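Local coordinates for porin B (Pseudomonas putida, PDB 4GEY), which forms a carbohydrate-selective beta-barrel channel in the outer membrane that probably admits glucose and related sugars to the periplasm, at residues D106-S109 against G114-S117; T132-K137 against S189-R194; F210-S215 against S259-D264; V240-V245 against P249-L254. The protein carries 2 engineered substitutions. All coordinates share one frame; numbering follows the deposited sequence.

Contact 1: residues D106-S109 against G114-S117; sequences DRIS and GQFS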
loop_
_atom_site.group_PDB
_atom_site.type_symbol
_atom_site.label_atom_id
_atom_site.label_comp_id
_atom_site.label_asym_id
_atom_site.label_seq_id
_atom_site.Cartn_x
_atom_site.Cartn_y
_atom_site.Cartn_z
ATOM N N ASP A 106 13.946 12.546 -4.906
ATOM C CA ASP A 106 14.746 13.467 -5.692
ATOM C C ASP A 106 14.694 14.912 -5.219
ATOM O O ASP A 106 15.611 15.667 -5.500
ATOM C CB ASP A 106 14.392 13.345 -7.177
ATOM C CG ASP A 106 14.794 12.003 -7.760
ATOM O OD1 ASP A 106 15.706 11.372 -7.185
ATOM O OD2 ASP A 106 14.207 11.574 -8.783
ATOM N N ARG A 107 13.640 15.299 -4.495
ATOM C CA ARG A 107 13.547 16.675 -3.956
ATOM C C ARG A 107 13.140 16.799 -2.464
ATOM O O ARG A 107 13.722 17.590 -1.731
ATOM C CB ARG A 107 12.597 17.538 -4.797
ATOM C CG ARG A 107 13.052 17.818 -6.212
ATOM C CD ARG A 107 14.261 18.766 -6.297
ATOM N NE ARG A 107 15.275 18.179 -7.163
ATOM C CZ ARG A 107 15.674 18.702 -8.308
ATOM N NH1 ARG A 107 15.172 19.855 -8.714
ATOM N NH2 ARG A 107 16.593 18.084 -9.036
ATOM N N ILE A 108 12.140 16.044 -2.024
ATOM C CA ILE A 108 11.570 16.247 -0.692
ATOM C C ILE A 108 12.456 15.787 0.468
ATOM O O ILE A 108 12.641 16.517 1.444
ATOM C CB ILE A 108 10.188 15.570 -0.561
ATOM C CG1 ILE A 108 9.113 16.402 -1.258
ATOM C CG2 ILE A 108 9.794 15.393 0.891
ATOM C CD1 ILE A 108 8.861 15.960 -2.646
ATOM N N SER A 109 13.007 14.581 0.353
ATOM C CA SER A 109 13.726 13.935 1.458
ATOM C C SER A 109 15.089 14.510 1.810
ATOM O O SER A 109 15.846 14.955 0.961
ATOM C CB SER A 109 13.912 12.447 1.170
ATOM O OG SER A 109 12.688 11.752 1.302
ATOM N N GLY A 114 15.127 9.611 4.494
ATOM C CA GLY A 114 14.122 9.801 3.474
ATOM C C GLY A 114 12.726 9.754 4.040
ATOM O O GLY A 114 12.507 9.225 5.131
ATOM N N GLN A 115 11.787 10.313 3.285
ATOM C CA GLN A 115 10.383 10.332 3.654
ATOM C C GLN A 115 9.845 8.924 3.884
ATOM O O GLN A 115 10.220 7.994 3.180
ATOM C CB GLN A 115 9.558 11.007 2.553
ATOM C CG GLN A 115 8.143 11.274 2.980
ATOM C CD GLN A 115 7.286 11.764 1.869
ATOM O OE1 GLN A 115 7.782 12.079 0.785
ATOM N NE2 GLN A 115 5.976 11.832 2.117
ATOM N N PHE A 116 8.974 8.762 4.870
ATOM C CA PHE A 116 8.406 7.452 5.123
ATOM C C PHE A 116 7.353 7.157 4.073
ATOM O O PHE A 116 7.448 6.168 3.354
ATOM C CB PHE A 116 7.856 7.336 6.552
ATOM C CG PHE A 116 8.921 7.230 7.585
ATOM C CD1 PHE A 116 9.537 6.019 7.834
ATOM C CD2 PHE A 116 9.343 8.352 8.283
ATOM C CE1 PHE A 116 10.553 5.912 8.778
ATOM C CE2 PHE A 116 10.350 8.258 9.233
ATOM C CZ PHE A 116 10.959 7.033 9.481
ATOM N N SER A 117 6.364 8.035 3.978
ATOM C CA SER A 117 5.394 7.981 2.899
ATOM C C SER A 117 6.053 8.453 1.597
ATOM O O SER A 117 7.264 8.675 1.542
ATOM C CB SER A 117 4.168 8.843 3.227
ATOM O OG SER A 117 3.136 8.667 2.265
#
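Ser-109 and Gln-115 meet side chain to backbone where helix 103-108 of this porin runs out into the loop leading to strand 129-140 of the barrel. Ser-109 is the first residue past the helix, and its hydroxyl points at the loop that follows. OG lies beside its own backbone N and anti to the carbonyl carbon (chi1 -73°). From there it takes the N-H of Gln-115 in a nearly straight bond, 2.6 Å from Ser-109 OG to Gln-115 N. The same OG is also bonded to Ser-104 O within the helix, so one hydroxyl ties the helix and the loop together. Gly-114 comes close as well, its CA 3.3 Å from Ser-109 OG. The Gln-115 side chain rises extended from this point and meets Ile-108 at a slant. Its OE1 is held by Ser-104 OG, so the Ser-104 residue serves both polar groups of the contact. Further along the same loop, Glu-389 of strand 388-399 receives the backbone N-H groups of Phe-116 and Ser-117. Ile-108 packs on Ala-425 and Val-427 of strand 425-435, and meets the glutamine with its CG2 branch, the methyl 3.9 Å from Gln-115 OE1.

Contact 2: residues T132-K137 against S189-R194; sequences TQMWIK and SQWALR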
loop_
_atom_site.group_PDB
_atom_site.type_symbol
_atom_site.label_atom_id
_atom_site.label_comp_id
_atom_site.label_asym_id
_atom_site.label_seq_id
_atom_site.Cartn_x
_atom_site.Cartn_y
_atom_site.Cartn_z
ATOM N N THR A 132 3.393 -10.775 -10.183
ATOM C CA THR A 132 2.741 -9.992 -9.149
ATOM C C THR A 132 1.586 -10.772 -8.525
ATOM O O THR A 132 1.277 -10.599 -7.346
ATOM C CB THR A 132 2.332 -8.601 -9.715
ATOM O OG1 THR A 132 3.512 -7.796 -9.857
ATOM C CG2 THR A 132 1.351 -7.878 -8.818
ATOM N N GLN A 133 0.980 -11.659 -9.310
ATOM C CA GLN A 133 -0.003 -12.613 -8.797
ATOM C C GLN A 133 0.064 -13.903 -9.589
ATOM O O GLN A 133 0.168 -13.884 -10.822
ATOM C CB GLN A 133 -1.439 -12.079 -8.898
ATOM C CG GLN A 133 -1.800 -10.898 -8.008
ATOM C CD GLN A 133 -3.191 -10.366 -8.318
ATOM O OE1 GLN A 133 -3.689 -10.483 -9.448
ATOM N NE2 GLN A 133 -3.835 -9.795 -7.312
HETATM N N MSE A 134 -0.003 -15.020 -8.872
HETATM C CA MSE A 134 -0.193 -16.331 -9.486
HETATM C C MSE A 134 -0.782 -17.260 -8.449
HETATM O O MSE A 134 -0.065 -17.835 -7.635
HETATM C CB MSE A 134 1.108 -16.917 -10.004
HETATM C CG MSE A 134 0.916 -18.265 -10.697
HETATM SE SE MSE A 134 2.634 -19.021 -11.271
HETATM C CE MSE A 134 3.374 -19.596 -9.544
ATOM N N TRP A 135 -2.097 -17.397 -8.464
ATOM C CA TRP A 135 -2.732 -18.172 -7.433
ATOM C C TRP A 135 -4.006 -18.872 -7.849
ATOM O O TRP A 135 -4.729 -18.424 -8.735
ATOM C CB TRP A 135 -2.960 -17.322 -6.184
ATOM C CG TRP A 135 -3.684 -16.002 -6.350
ATOM C CD1 TRP A 135 -3.137 -14.753 -6.243
ATOM C CD2 TRP A 135 -5.084 -15.799 -6.581
ATOM N NE1 TRP A 135 -4.105 -13.790 -6.412
ATOM C CE2 TRP A 135 -5.308 -14.406 -6.620
ATOM C CE3 TRP A 135 -6.165 -16.653 -6.777
ATOM C CZ2 TRP A 135 -6.560 -13.857 -6.845
ATOM C CZ3 TRP A 135 -7.407 -16.099 -7.001
ATOM C CH2 TRP A 135 -7.592 -14.717 -7.035
ATOM N N ILE A 136 -4.255 -19.996 -7.192
ATOM C CA ILE A 136 -5.470 -20.762 -7.383
ATOM C C ILE A 136 -6.267 -20.650 -6.091
ATOM O O ILE A 136 -5.695 -20.523 -5.007
ATOM C CB ILE A 136 -5.142 -22.227 -7.729
ATOM C CG1 ILE A 136 -6.409 -23.047 -7.949
ATOM C CG2 ILE A 136 -4.274 -22.856 -6.656
ATOM C CD1 ILE A 136 -6.119 -24.485 -8.331
ATOM N N LYS A 137 -7.586 -20.655 -6.207
ATOM C CA LYS A 137 -8.444 -20.474 -5.044
ATOM C C LYS A 137 -9.693 -21.345 -5.130
ATOM O O LYS A 137 -10.307 -21.426 -6.181
ATOM C CB LYS A 137 -8.844 -19.005 -4.929
ATOM C CG LYS A 137 -9.870 -18.726 -3.849
ATOM C CD LYS A 137 -9.940 -17.246 -3.548
ATOM C CE LYS A 137 -10.991 -16.566 -4.364
ATOM N NZ LYS A 137 -10.710 -15.112 -4.362
ATOM N N SER A 189 5.443 -10.463 -5.211
ATOM C CA SER A 189 4.758 -11.707 -4.858
ATOM C C SER A 189 5.648 -12.589 -3.992
ATOM O O SER A 189 6.869 -12.421 -3.978
ATOM C CB SER A 189 4.321 -12.480 -6.100
ATOM O OG SER A 189 5.400 -13.234 -6.624
ATOM N N GLN A 190 5.012 -13.518 -3.273
ATOM C CA GLN A 190 5.673 -14.481 -2.389
ATOM C C GLN A 190 4.780 -15.701 -2.324
ATOM O O GLN A 190 3.563 -15.599 -2.510
ATOM C CB GLN A 190 5.765 -13.966 -0.953
ATOM C CG GLN A 190 6.572 -12.729 -0.738
ATOM C CD GLN A 190 5.786 -11.695 0.011
ATOM O OE1 GLN A 190 4.627 -11.418 -0.318
ATOM N NE2 GLN A 190 6.399 -11.124 1.043
ATOM N N TRP A 191 5.368 -16.850 -2.013
ATOM C CA TRP A 191 4.561 -18.035 -1.808
ATOM C C TRP A 191 3.688 -17.809 -0.587
ATOM O O TRP A 191 4.160 -17.328 0.445
ATOM C CB TRP A 191 5.440 -19.279 -1.649
ATOM C CG TRP A 191 6.042 -19.749 -2.937
ATOM C CD1 TRP A 191 7.356 -19.715 -3.285
ATOM C CD2 TRP A 191 5.344 -20.308 -4.061
ATOM N NE1 TRP A 191 7.528 -20.232 -4.549
ATOM C CE2 TRP A 191 6.306 -20.596 -5.049
ATOM C CE3 TRP A 191 4.001 -20.595 -4.324
ATOM C CZ2 TRP A 191 5.971 -21.163 -6.278
ATOM C CZ3 TRP A 191 3.669 -21.160 -5.550
ATOM C CH2 TRP A 191 4.652 -21.439 -6.510
ATOM N N ALA A 192 2.410 -18.132 -0.704
ATOM C CA ALA A 192 1.489 -17.865 0.390
ATOM C C ALA A 192 0.291 -18.795 0.401
ATOM O O ALA A 192 -0.122 -19.326 -0.639
ATOM C CB ALA A 192 1.031 -16.446 0.342
ATOM N N LEU A 193 -0.240 -18.993 1.603
ATOM C CA LEU A 193 -1.456 -19.743 1.833
ATOM C C LEU A 193 -2.370 -18.890 2.703
ATOM O O LEU A 193 -1.960 -18.397 3.756
ATOM C CB LEU A 193 -1.128 -21.056 2.541
ATOM C CG LEU A 193 -2.309 -21.978 2.877
ATOM C CD1 LEU A 193 -3.061 -22.373 1.606
ATOM C CD2 LEU A 193 -1.850 -23.209 3.662
ATOM N N ARG A 194 -3.608 -18.702 2.265
ATOM C CA ARG A 194 -4.557 -17.887 3.017
ATOM C C ARG A 194 -5.887 -18.614 3.193
ATOM O O ARG A 194 -6.544 -18.950 2.212
ATOM C CB ARG A 194 -4.782 -16.534 2.324
ATOM C CG ARG A 194 -5.712 -15.618 3.092
ATOM C CD ARG A 194 -6.915 -15.196 2.270
ATOM N NE ARG A 194 -7.574 -16.317 1.613
ATOM C CZ ARG A 194 -8.539 -16.182 0.710
ATOM N NH1 ARG A 194 -8.957 -14.974 0.370
ATOM N NH2 ARG A 194 -9.082 -17.249 0.150
#
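Two barrel strands that are not direct partners approach each other here, nearly parallel (22° apart), because strand 145-149 pairs antiparallel with both and ends before reaching the full length of either. No hydrogen bond joins the two segments. They open like a V, with Thr-132 and Ser-189 close at one end (CA to CA 5.0 Å) and Lys-137 and Arg-194 well apart at the other (CA to CA 9.3 Å). At the narrow end the Ser-189 CB rests on the carbonyl of Thr-132, 3.8 Å from its O, while Ser-189 OG turns to Arg-151 and Leu-131 O. Thr-132 and Gln-133 form a classic beta bulge facing Ala-94. Thr-132 OG1 is bonded to Pro-187 O, and its side chain touches Trp-186; both of those residues line the glucose pocket, which probably places Thr-132 in a second shell around the sugar site. Further along, Met-134, present as selenomethionine, stretches out with CG anti to the backbone N (chi1 -178°). It then bends at chi3, bringing CE to 3.8 Å from Trp-191 CH2, obliquely to the indole, whose NE1 is bonded to Leu-225 O. At the wide end two basic side chains share the gap; Asp-146 and Asp-157 form salt bridges with Arg-194, which probably eases the crowding of like charge. Lys-137 NZ stays 5.0 Å from Arg-194 NH1, and the closest approach is made by a methylene: Lys-137 CD, 3.8 Å from Arg-194 NH2.

Contact 3: residues F210-S215 against S259-D264; sequences FEQNPS and STAKAD
Gln-212 lays the middle of its side chain over the methyl of Ala-261, with CG 3.9 Å from Ala-261 CB. The overlap is aliphatic and small, about 80 Å², and no hydrogen bond crosses it. Gln-212 is the last residue of strand 203-212 of the porin beta-barrel, and its CB points toward the opposite segment; chi1 (133°), away from a staggered position, swings CG toward the methyl, and the bend at chi2 carries the rest on past it. From another direction Ser-259 OG comes within 4.4 Å of Gln-212 CG, a loose approach at the end of strand 248-259. All three touching residues are buried. Ala-261 belongs to the turn linking strand 248-259 to the short strand 263-265, so a strand end of the barrel is packed against a turn.

Immediately after Gln-212 the chain is held by its own side chains. Asn-213 OD1 accepts the backbone N-H of Ser-215 at 3.2 Å from OD1 to N, an Asx turn, and also the Ser-215 hydroxyl, both donors coming from the same face of the amide plane. The other end of that amide, ND2, gives a nearly straight bond to Glu-211 OE2 (174°) and is bonded to Ser-228 O as well, so both ends of the amide are held and its rotation is fixed.

Between the two segments runs strand 232-245, which pairs with strand 203-212 on one side and strand 248-259 on the other. Its Ile-234 touches both Gln-212 and Ser-259, while Thr-260 OG1 takes the backbone N-H of Ala-233 next to it.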
loop_
_atom_site.group_PDB
_atom_site.type_symbol
_atom_site.label_atom_id
_atom_site.label_comp_id
_atom_site.label_asym_id
_atom_site.label_seq_id
_atom_site.Cartn_x
_atom_site.Cartn_y
_atom_site.Cartn_z
ATOM N N PHE A 210 2.783 -16.423 4.901
ATOM C CA PHE A 210 3.519 -15.907 3.751
ATOM C C PHE A 210 5.003 -16.168 3.915
ATOM O O PHE A 210 5.586 -15.874 4.965
ATOM C CB PHE A 210 3.294 -14.402 3.584
ATOM C CG PHE A 210 1.880 -14.032 3.260
ATOM C CD1 PHE A 210 0.888 -14.091 4.232
ATOM C CD2 PHE A 210 1.540 -13.614 1.989
ATOM C CE1 PHE A 210 -0.416 -13.751 3.921
ATOM C CE2 PHE A 210 0.236 -13.281 1.676
ATOM C CZ PHE A 210 -0.740 -13.348 2.641
ATOM N N GLU A 211 5.605 -16.745 2.884
ATOM C CA GLU A 211 7.043 -16.845 2.821
ATOM C C GLU A 211 7.576 -15.428 2.973
ATOM O O GLU A 211 7.083 -14.510 2.328
ATOM C CB GLU A 211 7.456 -17.417 1.472
ATOM C CG GLU A 211 8.833 -16.996 1.021
ATOM C CD GLU A 211 9.049 -17.245 -0.450
ATOM O OE1 GLU A 211 8.067 -17.131 -1.221
ATOM O OE2 GLU A 211 10.200 -17.563 -0.829
ATOM N N GLN A 212 8.554 -15.246 3.853
ATOM C CA GLN A 212 9.152 -13.939 4.070
ATOM C C GLN A 212 10.618 -14.031 3.631
ATOM O O GLN A 212 11.436 -14.717 4.255
ATOM C CB GLN A 212 8.926 -13.480 5.526
ATOM C CG GLN A 212 10.113 -12.915 6.292
ATOM C CD GLN A 212 10.700 -11.660 5.677
ATOM O OE1 GLN A 212 10.084 -11.022 4.816
ATOM N NE2 GLN A 212 11.916 -11.305 6.112
ATOM N N ASN A 213 10.918 -13.366 2.518
ATOM C CA ASN A 213 12.145 -13.610 1.762
ATOM C C ASN A 213 12.614 -12.348 1.056
ATOM O O ASN A 213 12.230 -12.108 -0.083
ATOM C CB ASN A 213 11.876 -14.702 0.716
ATOM C CG ASN A 213 13.116 -15.087 -0.091
ATOM O OD1 ASN A 213 14.165 -14.435 -0.031
ATOM N ND2 ASN A 213 12.987 -16.163 -0.866
ATOM N N PRO A 214 13.462 -11.549 1.727
ATOM C CA PRO A 214 13.962 -10.244 1.258
ATOM C C PRO A 214 14.553 -10.271 -0.146
ATOM O O PRO A 214 14.543 -9.242 -0.816
ATOM C CB PRO A 214 15.067 -9.908 2.259
ATOM C CG PRO A 214 14.695 -10.637 3.479
ATOM C CD PRO A 214 14.020 -11.912 3.039
ATOM N N SER A 215 15.053 -11.422 -0.587
ATOM C CA SER A 215 15.606 -11.519 -1.928
ATOM C C SER A 215 14.546 -11.277 -3.017
ATOM O O SER A 215 14.885 -10.950 -4.155
ATOM C CB SER A 215 16.325 -12.855 -2.137
ATOM O OG SER A 215 15.426 -13.851 -2.588
ATOM N N SER A 259 5.823 -12.369 12.660
ATOM C CA SER A 259 6.838 -12.679 11.677
ATOM C C SER A 259 7.943 -13.489 12.304
ATOM O O SER A 259 8.552 -13.053 13.267
ATOM C CB SER A 259 7.417 -11.395 11.101
ATOM O OG SER A 259 8.469 -11.682 10.193
ATOM N N THR A 260 8.227 -14.651 11.731
ATOM C CA THR A 260 9.147 -15.592 12.351
ATOM C C THR A 260 10.608 -15.373 11.985
ATOM O O THR A 260 11.467 -16.146 12.381
ATOM C CB THR A 260 8.742 -17.042 12.039
ATOM O OG1 THR A 260 8.940 -17.315 10.642
ATOM C CG2 THR A 260 7.278 -17.262 12.398
ATOM N N ALA A 261 10.894 -14.318 11.238
ATOM C CA ALA A 261 12.277 -14.023 10.856
ATOM C C ALA A 261 13.009 -13.171 11.909
ATOM O O ALA A 261 12.379 -12.434 12.668
ATOM C CB ALA A 261 12.316 -13.355 9.495
ATOM N N LYS A 262 14.335 -13.287 11.958
ATOM C CA LYS A 262 15.143 -12.475 12.866
ATOM C C LYS A 262 15.061 -10.995 12.493
ATOM O O LYS A 262 15.181 -10.639 11.329
ATOM C CB LYS A 262 16.618 -12.906 12.822
ATOM C CG LYS A 262 16.913 -14.308 13.303
ATOM C CD LYS A 262 18.409 -14.615 13.278
ATOM N N ALA A 263 14.863 -10.140 13.489
ATOM C CA ALA A 263 14.980 -8.697 13.300
ATOM C C ALA A 263 15.949 -8.055 14.313
ATOM O O ALA A 263 16.098 -8.537 15.452
ATOM C CB ALA A 263 13.624 -8.049 13.392
ATOM N N ASP A 264 16.608 -6.973 13.901
ATOM C CA ASP A 264 17.535 -6.277 14.793
ATOM C C ASP A 264 16.820 -5.285 15.702
ATOM O O ASP A 264 15.868 -4.622 15.286
ATOM C CB ASP A 264 18.617 -5.535 14.010
ATOM C CG ASP A 264 19.692 -6.458 13.475
ATOM O OD1 ASP A 264 19.709 -7.647 13.884
ATOM O OD2 ASP A 264 20.523 -5.985 12.656
#

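Contact 4: residues V240-V245 against P249-L254; sequences VWSPKV and PGEYRL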
loop_
_atom_site.group_PDB
_atom_site.type_symbol
_atom_site.label_atom_id
_atom_site.label_comp_id
_atom_site.label_asym_id
_atom_site.label_seq_id
_atom_site.Cartn_x
_atom_site.Cartn_y
_atom_site.Cartn_z
ATOM N N VAL A 240 -12.937 -9.225 9.715
ATOM C CA VAL A 240 -13.461 -8.183 8.835
ATOM C C VAL A 240 -14.986 -8.135 8.903
ATOM O O VAL A 240 -15.673 -9.055 8.452
ATOM C CB VAL A 240 -12.974 -8.374 7.382
ATOM C CG1 VAL A 240 -13.668 -7.415 6.436
ATOM C CG2 VAL A 240 -11.464 -8.206 7.299
ATOM N N TRP A 241 -15.505 -7.057 9.487
ATOM C CA TRP A 241 -16.945 -6.859 9.642
ATOM C C TRP A 241 -17.446 -5.841 8.607
ATOM O O TRP A 241 -16.924 -4.721 8.528
ATOM C CB TRP A 241 -17.230 -6.348 11.052
ATOM C CG TRP A 241 -18.683 -6.172 11.401
ATOM C CD1 TRP A 241 -19.732 -6.910 10.948
ATOM C CD2 TRP A 241 -19.235 -5.191 12.294
ATOM N NE1 TRP A 241 -20.903 -6.464 11.514
ATOM C CE2 TRP A 241 -20.627 -5.405 12.339
ATOM C CE3 TRP A 241 -18.685 -4.156 13.062
ATOM C CZ2 TRP A 241 -21.481 -4.620 13.120
ATOM C CZ3 TRP A 241 -19.532 -3.382 13.843
ATOM C CH2 TRP A 241 -20.913 -3.616 13.861
ATOM N N SER A 242 -18.449 -6.230 7.818
ATOM C CA SER A 242 -19.023 -5.349 6.797
ATOM C C SER A 242 -20.505 -5.133 7.031
ATOM O O SER A 242 -21.334 -5.630 6.273
ATOM C CB SER A 242 -18.836 -5.939 5.406
ATOM O OG SER A 242 -17.477 -6.232 5.155
ATOM N N PRO A 243 -20.847 -4.381 8.082
ATOM C CA PRO A 243 -22.264 -4.171 8.385
ATOM C C PRO A 243 -22.874 -3.067 7.520
ATOM O O PRO A 243 -22.156 -2.349 6.815
ATOM C CB PRO A 243 -22.223 -3.695 9.826
ATOM C CG PRO A 243 -20.935 -2.911 9.896
ATOM C CD PRO A 243 -19.968 -3.601 8.971
ATOM N N LYS A 244 -24.197 -2.937 7.577
ATOM C CA LYS A 244 -24.870 -1.770 7.023
ATOM C C LYS A 244 -25.229 -0.852 8.180
ATOM O O LYS A 244 -25.810 -1.293 9.162
ATOM C CB LYS A 244 -26.128 -2.165 6.260
ATOM C CG LYS A 244 -25.889 -3.161 5.130
ATOM C CD LYS A 244 -25.684 -2.478 3.788
ATOM C CE LYS A 244 -25.414 -3.505 2.679
ATOM N NZ LYS A 244 -24.097 -4.224 2.818
ATOM N N VAL A 245 -24.844 0.413 8.080
ATOM C CA VAL A 245 -25.216 1.394 9.085
ATOM C C VAL A 245 -26.151 2.353 8.384
ATOM O O VAL A 245 -25.751 3.005 7.420
ATOM C CB VAL A 245 -23.984 2.156 9.623
ATOM C CG1 VAL A 245 -24.374 3.038 10.804
ATOM C CG2 VAL A 245 -22.874 1.184 10.007
ATOM N N PRO A 249 -23.297 0.934 3.435
ATOM C CA PRO A 249 -22.193 -0.019 3.603
ATOM C C PRO A 249 -20.984 0.522 4.369
ATOM O O PRO A 249 -20.517 1.633 4.122
ATOM C CB PRO A 249 -21.779 -0.329 2.156
ATOM C CG PRO A 249 -22.208 0.861 1.374
ATOM C CD PRO A 249 -23.471 1.340 2.031
ATOM N N GLY A 250 -20.470 -0.292 5.284
ATOM C CA GLY A 250 -19.193 -0.031 5.922
ATOM C C GLY A 250 -18.329 -1.283 5.926
ATOM O O GLY A 250 -18.786 -2.371 5.571
ATOM N N GLU A 251 -17.078 -1.131 6.335
ATOM C CA GLU A 251 -16.175 -2.264 6.480
ATOM C C GLU A 251 -15.149 -2.005 7.587
ATOM O O GLU A 251 -14.390 -1.041 7.536
ATOM C CB GLU A 251 -15.478 -2.553 5.151
ATOM C CG GLU A 251 -14.581 -3.770 5.174
ATOM C CD GLU A 251 -13.661 -3.821 3.970
ATOM O OE1 GLU A 251 -14.163 -4.032 2.843
ATOM O OE2 GLU A 251 -12.438 -3.635 4.152
ATOM N N TYR A 252 -15.137 -2.862 8.595
ATOM C CA TYR A 252 -14.229 -2.680 9.717
ATOM C C TYR A 252 -13.303 -3.880 9.846
ATOM O O TYR A 252 -13.764 -5.013 9.871
ATOM C CB TYR A 252 -15.021 -2.435 11.012
ATOM C CG TYR A 252 -15.938 -1.236 10.910
ATOM C CD1 TYR A 252 -17.214 -1.364 10.382
ATOM C CD2 TYR A 252 -15.520 0.027 11.306
ATOM C CE1 TYR A 252 -18.049 -0.292 10.264
ATOM C CE2 TYR A 252 -16.360 1.120 11.195
ATOM C CZ TYR A 252 -17.623 0.946 10.669
ATOM O OH TYR A 252 -18.481 2.004 10.533
ATOM N N ARG A 253 -12.002 -3.618 9.913
ATOM C CA ARG A 253 -10.988 -4.665 9.988
ATOM C C ARG A 253 -10.185 -4.549 11.255
ATOM O O ARG A 253 -9.755 -3.451 11.611
ATOM C CB ARG A 253 -9.984 -4.544 8.841
ATOM C CG ARG A 253 -10.568 -4.634 7.447
ATOM C CD ARG A 253 -9.476 -4.884 6.433
ATOM N NE ARG A 253 -10.028 -5.139 5.110
ATOM C CZ ARG A 253 -9.920 -6.286 4.448
ATOM N NH1 ARG A 253 -9.259 -7.309 4.973
ATOM N NH2 ARG A 253 -10.471 -6.395 3.247
ATOM N N LEU A 254 -9.957 -5.679 11.916
ATOM C CA LEU A 254 -9.039 -5.722 13.045
ATOM C C LEU A 254 -8.088 -6.893 12.831
ATOM O O LEU A 254 -8.529 -8.016 12.571
ATOM C CB LEU A 254 -9.795 -5.853 14.371
ATOM C CG LEU A 254 -8.974 -6.216 15.620
ATOM C CD1 LEU A 254 -8.178 -5.042 16.164
ATOM C CD2 LEU A 254 -9.871 -6.754 16.692
#
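Over one face of the Trp-241 indole sits Pro-243, its CG centred 3.5 Å above the ring plane, while the same proline meets the Tyr-252 ring at its edge, Pro-243 CD lying in the ring plane 3.8 Å from Tyr-252 CD1. Trp-241 and Tyr-252 point the same way from neighbouring strands of the barrel hairpin 232-245/248-259, with planes 40° apart. A detergent molecule touches Tyr-252, whose OH is bonded to Gln-297. The guanidinium of Arg-253 carries Val-240 CG2 over one face, 3.3 Å from NH1. That group is held by Glu-251 through NE and by Glu-238 through NH1, both salt bridges.

Beneath the rings, Trp-241 and Tyr-252 are an antiparallel hydrogen-bonded pair: Trp-241 N reaches Tyr-252 O at 2.7 Å, and Tyr-252 N returns to Trp-241 O. Further on, Gly-250 N donates to Pro-243 O at 3.1 Å. Proline has no N-H to give back, and Gly-250 O instead receives the CA-H of Ser-242.

The chemistry divides by face: charged Glu-251 and Arg-253 with Val-240 on one, Trp-241 and Tyr-252 on the other, consistent with an aromatic surface turned to the membrane.

In the fold
Contacts 2, 3 and 4 follow one run of barrel strands, while contact 1 lies apart on a helix and loop, on the other side of the chain's centre from contacts 2 and 4 (centres 31 and 34 Å away). Contacts 2 and 3 touch directly through neighbouring strands 190-198 and 203-212: Trp-191 N is 2.8 Å from Glu-211 OE1, and Ala-192 packs on Phe-210. The hairpin of contact 4 is nested within the chain loop closed by contact 3, with nearest atoms about 11 Å apart. Around the bound glucose, the side chains of Thr-132, Gln-115 and Gln-212 lie at about 9, 11 and 12 Å, so contacts 1 to 3 each come within about 12 Å of the sugar by one side chain, without touching it.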